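Local coordinates for beta-lactamase-like protein (Novosphingobium pentaromativorans US6-1, PDB 6AUF) that probably hydrolyses beta-lactam antibiotics as a two-zinc metallo-beta-lactamase of the B3 group, at residues V56-I64 with I75-V86. Numbering follows the deposited sequence.
Sequences VGTCGIASI and IDSGPADAAPLV
With OG trans to its own backbone nitrogen (chi1 -170°), Ser63 reaches the carbonyl oxygen of Asp76, while Ile61, its CG1 beside the backbone nitrogen and CG2 anti to it (chi1 -58°), turns CG2 to Gly78 CA and CG1 to the CD/CG side of Pro79. The pair illustrates how the ends of two neighbouring antiparallel strands and the loops that adjoin them can be fastened by polar and apolar contacts in turn. Ser63 OG donates to Asp76 O, arriving from above the carbonyl plane, about 37° out of it. One residue on, Ile64 and Ile75 form an antiparallel hydrogen-bonded pair: Ile64 N lies 3.0 Å from Ile75 O, and the return bond from Ile75 N to Ile64 O is 2.8 Å. Beside this join a water bridges Ala62 O and Asp76 OD2; the carboxylate is further held by Tyr208 through OD2 and by the backbone nitrogen of Ser106 through OD1.

Farther along, the contact turns apolar. Ile61 CG2 stands 3.7 Å from Gly78 CA, and its CG1 meets Pro79 CD at 3.9 Å. Thr58 divides its labour: CG2 touches Leu85 CD2 at 3.9 Å, whereas OG1 accepts from the backbone nitrogens of Gly60 and Ile61, forming an ST turn and an ST motif, and also bonds to Trp40 O. At the helix, Val56 CG2 and Val86 CG2 meet at 4.2 Å.

Ile61 also packs against His251, a ligand of the second zinc, so this buried join links the ends of inner strands 64-66 and 72-75 and the start of helix 83-91 to the dinuclear zinc site of the metallo-beta-lactamase fold.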
loop_
_atom_site.group_PDB
_atom_site.type_symbol
_atom_site.label_atom_id
_atom_site.label_comp_id
_atom_site.label_asym_id
_atom_site.label_seq_id
_atom_site.Cartn_x
_atom_site.Cartn_y
_atom_site.Cartn_z
ATOM N N VAL A 56 -3.263 -0.186 -11.313
ATOM C CA VAL A 56 -4.664 -0.322 -11.686
ATOM C C VAL A 56 -5.516 0.496 -10.732
ATOM O O VAL A 56 -6.740 0.337 -10.685
ATOM C CB VAL A 56 -5.102 -1.797 -11.685
ATOM C CG1 VAL A 56 -4.564 -2.520 -12.909
ATOM C CG2 VAL A 56 -4.628 -2.479 -10.403
ATOM N N GLY A 57 -4.871 1.365 -9.958
ATOM C CA GLY A 57 -5.560 2.199 -8.999
ATOM C C GLY A 57 -6.105 3.459 -9.639
ATOM O O GLY A 57 -6.231 3.570 -10.862
ATOM N N THR A 58 -6.437 4.426 -8.781
ATOM C CA THR A 58 -6.934 5.728 -9.188
ATOM C C THR A 58 -5.791 6.732 -9.235
ATOM O O THR A 58 -4.626 6.404 -8.980
ATOM C CB THR A 58 -8.009 6.234 -8.231
ATOM O OG1 THR A 58 -7.377 6.700 -7.034
ATOM C CG2 THR A 58 -8.991 5.135 -7.892
ATOM N N CYS A 59 -6.147 7.983 -9.557
ATOM C CA CYS A 59 -5.185 9.080 -9.587
ATOM C C CYS A 59 -4.591 9.379 -8.214
ATOM O O CYS A 59 -3.476 9.910 -8.137
ATOM C CB CYS A 59 -5.849 10.341 -10.149
ATOM S SG CYS A 59 -5.995 10.417 -11.978
ATOM N N GLY A 60 -5.305 9.055 -7.136
ATOM C CA GLY A 60 -4.855 9.394 -5.805
ATOM C C GLY A 60 -4.402 8.208 -4.968
ATOM O O GLY A 60 -3.513 8.349 -4.121
ATOM N N ILE A 61 -4.996 7.037 -5.188
ATOM C CA ILE A 61 -4.721 5.853 -4.384
ATOM C C ILE A 61 -4.264 4.731 -5.304
ATOM O O ILE A 61 -4.907 4.457 -6.322
ATOM C CB ILE A 61 -5.953 5.414 -3.573
ATOM C CG1 ILE A 61 -6.430 6.546 -2.655
ATOM C CG2 ILE A 61 -5.621 4.163 -2.779
ATOM C CD1 ILE A 61 -5.436 6.920 -1.539
ATOM N N ALA A 62 -3.175 4.069 -4.934
ATOM C CA ALA A 62 -2.670 2.975 -5.748
ATOM C C ALA A 62 -3.490 1.710 -5.536
ATOM O O ALA A 62 -4.183 1.533 -4.533
ATOM C CB ALA A 62 -1.198 2.683 -5.439
ATOM N N SER A 63 -3.403 0.831 -6.524
ATOM C CA SER A 63 -3.931 -0.524 -6.449
ATOM C C SER A 63 -3.067 -1.339 -7.395
ATOM O O SER A 63 -2.943 -0.972 -8.569
ATOM C CB SER A 63 -5.406 -0.578 -6.848
ATOM O OG SER A 63 -5.958 -1.848 -6.542
ATOM N N ILE A 64 -2.440 -2.404 -6.888
ATOM C CA ILE A 64 -1.392 -3.118 -7.613
ATOM C C ILE A 64 -1.897 -4.487 -8.041
ATOM O O ILE A 64 -2.428 -5.245 -7.222
ATOM C CB ILE A 64 -0.124 -3.258 -6.767
ATOM C CG1 ILE A 64 0.289 -1.882 -6.219
ATOM C CG2 ILE A 64 0.967 -3.926 -7.587
ATOM C CD1 ILE A 64 0.502 -0.823 -7.283
ATOM N N ILE A 75 -3.324 -5.880 -4.659
ATOM C CA ILE A 75 -3.044 -5.225 -3.385
ATOM C C ILE A 75 -3.800 -3.902 -3.342
ATOM O O ILE A 75 -3.573 -3.018 -4.179
ATOM C CB ILE A 75 -1.541 -4.995 -3.171
ATOM C CG1 ILE A 75 -0.755 -6.272 -3.443
ATOM C CG2 ILE A 75 -1.266 -4.479 -1.743
ATOM C CD1 ILE A 75 0.745 -6.058 -3.394
ATOM N N ASP A 76 -4.690 -3.768 -2.358
ATOM C CA ASP A 76 -5.430 -2.542 -2.089
ATOM C C ASP A 76 -6.595 -2.349 -3.047
ATOM O O ASP A 76 -6.523 -2.697 -4.230
ATOM C CB ASP A 76 -4.509 -1.326 -2.132
ATOM C CG ASP A 76 -3.632 -1.229 -0.905
ATOM O OD1 ASP A 76 -3.947 -1.908 0.092
ATOM O OD2 ASP A 76 -2.639 -0.476 -0.931
ATOM N N SER A 77 -7.677 -1.789 -2.516
ATOM C CA SER A 77 -8.885 -1.545 -3.272
ATOM C C SER A 77 -9.083 -0.084 -3.635
ATOM O O SER A 77 -9.878 0.211 -4.534
ATOM C CB SER A 77 -10.100 -2.016 -2.464
ATOM O OG SER A 77 -10.255 -1.205 -1.307
ATOM N N GLY A 78 -8.390 0.831 -2.971
ATOM C CA GLY A 78 -8.745 2.226 -3.035
ATOM C C GLY A 78 -9.924 2.496 -2.123
ATOM O O GLY A 78 -10.394 1.609 -1.401
ATOM N N PRO A 79 -10.434 3.726 -2.148
ATOM C CA PRO A 79 -11.516 4.108 -1.227
ATOM C C PRO A 79 -12.745 3.218 -1.357
ATOM O O PRO A 79 -12.857 2.354 -2.233
ATOM C CB PRO A 79 -11.818 5.554 -1.627
ATOM C CG PRO A 79 -10.518 6.055 -2.207
ATOM C CD PRO A 79 -9.911 4.875 -2.911
ATOM N N ALA A 80 -13.704 3.464 -0.463
ATOM C CA ALA A 80 -14.844 2.561 -0.338
ATOM C C ALA A 80 -15.682 2.507 -1.606
ATOM O O ALA A 80 -16.346 1.498 -1.859
ATOM C CB ALA A 80 -15.715 2.969 0.847
ATOM N N ASP A 81 -15.676 3.566 -2.414
ATOM C CA ASP A 81 -16.511 3.605 -3.612
ATOM C C ASP A 81 -15.752 3.253 -4.880
ATOM O O ASP A 81 -16.303 3.395 -5.974
ATOM C CB ASP A 81 -17.157 4.988 -3.784
ATOM C CG ASP A 81 -16.128 6.103 -3.987
ATOM O OD1 ASP A 81 -14.909 5.813 -3.967
ATOM O OD2 ASP A 81 -16.535 7.275 -4.149
ATOM N N ALA A 82 -14.509 2.797 -4.768
ATOM C CA ALA A 82 -13.620 2.724 -5.917
ATOM C C ALA A 82 -13.548 1.343 -6.555
ATOM O O ALA A 82 -12.824 1.175 -7.541
ATOM C CB ALA A 82 -12.213 3.187 -5.516
ATOM N N ALA A 83 -14.281 0.358 -6.038
ATOM C CA ALA A 83 -14.215 -0.998 -6.573
ATOM C C ALA A 83 -14.357 -1.024 -8.101
ATOM O O ALA A 83 -13.464 -1.531 -8.800
ATOM C CB ALA A 83 -15.289 -1.864 -5.912
ATOM N N PRO A 84 -15.450 -0.492 -8.663
ATOM C CA PRO A 84 -15.615 -0.552 -10.129
ATOM C C PRO A 84 -14.474 0.092 -10.904
ATOM O O PRO A 84 -14.127 -0.382 -11.992
ATOM C CB PRO A 84 -16.944 0.185 -10.368
ATOM C CG PRO A 84 -17.680 0.068 -9.072
ATOM C CD PRO A 84 -16.617 0.114 -7.998
ATOM N N LEU A 85 -13.876 1.161 -10.378
ATOM C CA LEU A 85 -12.774 1.801 -11.086
ATOM C C LEU A 85 -11.645 0.812 -11.352
ATOM O O LEU A 85 -11.168 0.692 -12.487
ATOM C CB LEU A 85 -12.270 3.003 -10.289
ATOM C CG LEU A 85 -13.102 4.284 -10.362
ATOM C CD1 LEU A 85 -14.555 4.012 -10.035
ATOM C CD2 LEU A 85 -12.534 5.312 -9.404
ATOM N N VAL A 86 -11.213 0.084 -10.316
ATOM C CA VAL A 86 -10.095 -0.838 -10.475
ATOM C C VAL A 86 -10.541 -2.094 -11.196
ATOM O O VAL A 86 -9.786 -2.669 -11.987
ATOM C CB VAL A 86 -9.453 -1.172 -9.113
ATOM C CG1 VAL A 86 -10.502 -1.272 -8.015
ATOM C CG2 VAL A 86 -8.690 -2.477 -9.209
HETATM O O HOH W 1 -3.539 2.100 -1.649
#